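DTDP-glucose 4,6-dehydratase (Klebsiella pneumoniae, PDB 5U4Q) binds NAD and probably catalyses the dehydration of dTDP-glucose to dTDP-4-keto-6-deoxyglucose. Local coordinates at residues A[30-36]-A[57-63]. Sequence-based numbering, arbitrary orientation. Where two conformers were deposited one is given.
With NAD (nicotinamide-adenine-dinucleotide), chain C.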
loop_
_atom_site.group_PDB
_atom_site.type_symbol
_atom_site.label_atom_id
_atom_site.label_comp_id
_atom_site.label_asym_id
_atom_site.label_seq_id
_atom_site.Cartn_x
_atom_site.Cartn_y
_atom_site.Cartn_z
ATOM N N VAL A 30 17.350 14.200 -20.073
ATOM C CA VAL A 30 16.969 13.734 -18.749
ATOM C C VAL A 30 16.678 14.875 -17.827
ATOM O O VAL A 30 17.446 15.836 -17.772
ATOM C CB VAL A 30 18.122 12.915 -18.126
ATOM C CG1 VAL A 30 17.782 12.476 -16.708
ATOM C CG2 VAL A 30 18.449 11.720 -18.996
ATOM N N VAL A 31 15.567 14.790 -17.106
ATOM C CA VAL A 31 15.283 15.695 -16.018
ATOM C C VAL A 31 15.392 14.831 -14.759
ATOM O O VAL A 31 14.758 13.769 -14.667
ATOM C CB VAL A 31 13.888 16.329 -16.095
ATOM C CG1 VAL A 31 13.612 17.169 -14.861
ATOM C CG2 VAL A 31 13.770 17.142 -17.388
ATOM N N GLY A 32 16.208 15.285 -13.833
ATOM C CA GLY A 32 16.389 14.618 -12.541
ATOM C C GLY A 32 15.730 15.448 -11.464
ATOM O O GLY A 32 15.811 16.683 -11.494
ATOM N N ILE A 33 15.022 14.791 -10.534
ATOM C CA ILE A 33 14.491 15.474 -9.372
ATOM C C ILE A 33 14.924 14.752 -8.101
ATOM O O ILE A 33 15.167 13.538 -8.125
ATOM C CB ILE A 33 12.958 15.647 -9.415
ATOM C CG1 ILE A 33 12.215 14.313 -9.314
ATOM C CG2 ILE A 33 12.550 16.394 -10.674
ATOM C CD1 ILE A 33 10.719 14.461 -9.112
ATOM N N ASP A 34 15.049 15.504 -7.005
ATOM C CA ASP A 34 15.415 14.960 -5.721
ATOM C C ASP A 34 15.118 16.053 -4.715
ATOM O O ASP A 34 15.230 17.218 -5.052
ATOM C CB ASP A 34 16.903 14.608 -5.746
ATOM C CG ASP A 34 17.279 13.596 -4.695
ATOM O OD1 ASP A 34 17.203 13.928 -3.480
ATOM O OD2 ASP A 34 17.665 12.466 -5.101
ATOM N N ASN A 35 14.759 15.681 -3.500
ATOM C CA ASN A 35 14.552 16.699 -2.463
ATOM C C ASN A 35 15.783 16.964 -1.615
ATOM O O ASN A 35 15.716 17.776 -0.680
ATOM C CB ASN A 35 13.323 16.384 -1.606
ATOM C CG ASN A 35 13.513 15.214 -0.662
ATOM O OD1 ASN A 35 14.532 14.522 -0.684
ATOM N ND2 ASN A 35 12.521 15.004 0.199
HETATM N N MSE A 36 16.892 16.280 -1.915
HETATM C CA MSE A 36 18.174 16.491 -1.222
HETATM C C MSE A 36 18.011 16.321 0.262
HETATM O O MSE A 36 18.587 17.076 1.041
HETATM C CB MSE A 36 18.757 17.878 -1.564
HETATM C CG MSE A 36 18.816 18.143 -3.065
HETATM SE SE MSE A 36 19.923 16.825 -4.017
HETATM C CE MSE A 36 21.704 17.442 -3.502
ATOM N N PHE A 57 20.901 17.487 -19.461
ATOM C CA PHE A 57 20.407 17.244 -18.104
ATOM C C PHE A 57 19.940 18.514 -17.457
ATOM O O PHE A 57 20.607 19.548 -17.559
ATOM C CB PHE A 57 21.495 16.635 -17.218
ATOM C CG PHE A 57 21.049 16.343 -15.809
ATOM C CD1 PHE A 57 20.174 15.295 -15.562
ATOM C CD2 PHE A 57 21.474 17.124 -14.728
ATOM C CE1 PHE A 57 19.737 15.024 -14.273
ATOM C CE2 PHE A 57 21.062 16.832 -13.432
ATOM C CZ PHE A 57 20.175 15.780 -13.211
ATOM N N HIS A 58 18.804 18.429 -16.781
ATOM C CA HIS A 58 18.284 19.514 -15.972
ATOM C C HIS A 58 17.841 18.937 -14.641
ATOM O O HIS A 58 17.185 17.901 -14.616
ATOM C CB HIS A 58 17.107 20.200 -16.631
ATOM C CG HIS A 58 17.478 20.997 -17.840
ATOM N ND1 HIS A 58 17.375 20.497 -19.122
ATOM C CD2 HIS A 58 17.966 22.255 -17.964
ATOM C CE1 HIS A 58 17.770 21.420 -19.984
ATOM N NE2 HIS A 58 18.136 22.494 -19.307
ATOM N N PHE A 59 18.187 19.621 -13.567
ATOM C CA PHE A 59 17.828 19.210 -12.233
ATOM C C PHE A 59 16.840 20.153 -11.601
ATOM O O PHE A 59 16.952 21.389 -11.769
ATOM C CB PHE A 59 19.050 19.136 -11.318
ATOM C CG PHE A 59 18.705 18.794 -9.895
ATOM C CD1 PHE A 59 18.317 17.510 -9.563
ATOM C CD2 PHE A 59 18.736 19.758 -8.907
ATOM C CE1 PHE A 59 17.979 17.187 -8.271
ATOM C CE2 PHE A 59 18.390 19.435 -7.600
ATOM C CZ PHE A 59 18.018 18.145 -7.294
ATOM N N GLN A 60 15.866 19.593 -10.879
ATOM C CA GLN A 60 14.904 20.388 -10.102
ATOM C C GLN A 60 14.798 19.800 -8.698
ATOM O O GLN A 60 14.520 18.601 -8.545
ATOM C CB GLN A 60 13.525 20.420 -10.766
ATOM C CG GLN A 60 13.510 21.045 -12.149
ATOM C CD GLN A 60 12.111 21.156 -12.739
ATOM O OE1 GLN A 60 11.111 21.010 -12.039
ATOM N NE2 GLN A 60 12.041 21.425 -14.039
ATOM N N GLN A 61 15.049 20.621 -7.674
ATOM C CA GLN A 61 14.891 20.190 -6.306
ATOM C C GLN A 61 13.401 20.261 -6.064
ATOM O O GLN A 61 12.785 21.348 -6.121
ATOM C CB GLN A 61 15.682 21.060 -5.331
ATOM C CG GLN A 61 15.528 20.562 -3.912
ATOM C CD GLN A 61 16.446 21.212 -2.901
ATOM O OE1 GLN A 61 17.458 21.801 -3.249
ATOM N NE2 GLN A 61 16.109 21.054 -1.631
ATOM N N LEU A 62 12.798 19.106 -5.836
ATOM C CA LEU A 62 11.361 18.977 -5.753
ATOM C C LEU A 62 11.037 17.790 -4.883
ATOM O O LEU A 62 11.713 16.747 -4.981
ATOM C CB LEU A 62 10.814 18.726 -7.165
ATOM C CG LEU A 62 9.340 18.573 -7.412
ATOM C CD1 LEU A 62 8.590 19.824 -7.015
ATOM C CD2 LEU A 62 9.125 18.286 -8.890
ATOM N N ASP A 63 10.021 17.933 -4.050
ATOM C CA ASP A 63 9.545 16.858 -3.221
ATOM C C ASP A 63 8.432 16.116 -3.945
ATOM O O ASP A 63 7.536 16.714 -4.531
ATOM C CB ASP A 63 9.036 17.379 -1.891
ATOM C CG ASP A 63 9.092 16.333 -0.816
ATOM O OD1 ASP A 63 8.353 15.338 -0.930
ATOM O OD2 ASP A 63 9.917 16.516 0.121
HETATM P PA NAD C . 19.072 6.700 -2.108
HETATM O O1A NAD C . 20.522 6.833 -2.375
HETATM O O2A NAD C . 18.495 7.077 -0.758
HETATM O O5B NAD C . 18.294 7.501 -3.278
HETATM C C5B NAD C . 16.932 7.903 -3.212
HETATM C C4B NAD C . 16.873 9.400 -3.466
HETATM O O4B NAD C . 15.481 9.741 -3.325
HETATM C C3B NAD C . 17.665 10.224 -2.460
HETATM O O3B NAD C . 18.720 11.010 -3.036
HETATM C C2B NAD C . 16.581 11.062 -1.781
HETATM O O2B NAD C . 17.012 12.400 -1.465
HETATM C C1B NAD C . 15.400 11.020 -2.748
HETATM N N9A NAD C . 14.095 11.201 -2.090
HETATM C C8A NAD C . 13.626 10.534 -1.011
HETATM N N7A NAD C . 12.414 10.983 -0.678
HETATM C C5A NAD C . 12.085 11.938 -1.563
HETATM C C6A NAD C . 10.936 12.850 -1.743
HETATM N N6A NAD C . 9.880 12.815 -0.943
HETATM N N1A NAD C . 11.011 13.700 -2.767
HETATM C C2A NAD C . 12.062 13.777 -3.596
HETATM N N3A NAD C . 13.157 12.998 -3.475
HETATM C C4A NAD C . 13.194 12.078 -2.474
HETATM O O3 NAD C . 18.565 5.185 -2.326
HETATM P PN NAD C . 18.788 4.206 -3.585
HETATM O O1N NAD C . 19.366 4.892 -4.752
HETATM O O2N NAD C . 19.417 2.957 -2.968
HETATM O O5D NAD C . 17.262 3.841 -3.865
HETATM C C5D NAD C . 16.584 4.025 -5.104
HETATM C C4D NAD C . 15.308 3.204 -5.023
HETATM O O4D NAD C . 15.634 1.795 -5.061
HETATM C C3D NAD C . 14.422 3.383 -3.796
HETATM O O3D NAD C . 13.061 3.363 -4.234
HETATM C C2D NAD C . 14.666 2.152 -2.957
HETATM O O2D NAD C . 13.527 1.765 -2.159
HETATM C C1D NAD C . 14.986 1.102 -4.002
HETATM N N1N NAD C . 15.881 0.046 -3.489
HETATM C C2N NAD C . 17.221 0.202 -3.388
HETATM C C3N NAD C . 18.044 -0.827 -2.898
HETATM C C7N NAD C . 19.568 -0.725 -2.751
HETATM O O7N NAD C . 20.222 -1.741 -2.468
HETATM N N7N NAD C . 20.244 0.430 -2.872
HETATM C C4N NAD C . 17.459 -2.002 -2.483
HETATM C C5N NAD C . 16.081 -2.144 -2.579
HETATM C C6N NAD C . 15.299 -1.102 -3.065
HETATM O O HOH W 1 16.672 17.896 -19.740
#
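F57 and F59 both carry CG anti to the backbone N (chi1 -179° and 176°), which swings their rings across the neighbouring strand 30-34. The F57 ring lies beside G32, with CE1 3.6 Å from G32 N. V30 CG1 meets the edge of this ring in its plane. The F59 ring reaches further along. D34 CB sits at its edge, 3.8 Å from F59 CE1. The bent chain of M36, a selenomethionine, brings SE to 4.0 Å from F59 CZ, an oblique Met-aromatic contact. L49 of helix 42-50 touches both rings. On the other face of the sheet, I33 CD1 packs on L62 CD2.

The two strands run parallel and are joined by helix 42-50, a beta-alpha-beta unit of the Rossmann fold. G32 bonds to strand 57-61 through both of its own backbone groups: its N donates to H58 O (2.9 Å) and its O accepts from Q60 N. The bond from D34 N to Q60 O is weak.

At the C-terminal ends of the strands the two segments stay close and bind the adenosine half of NAD; D34 O still accepts from L62 N. D34 takes both ribose hydroxyls, O2B on OD1 and O3B on OD2 (2.7 Å), the carboxylate grip of NAD-binding Rossmann domains. D34 OD1 also accepts from M36 N through its anti lone pair, an Asx turn, and A12 N donates to OD2. N35 lies against the adenine. Its ND2 donates almost straight (171°) to D63 OD2, met from above the carboxylate plane. The other oxygen, D63 OD1, receives adenine N6A at 2.9 Å and the backbone N of A65.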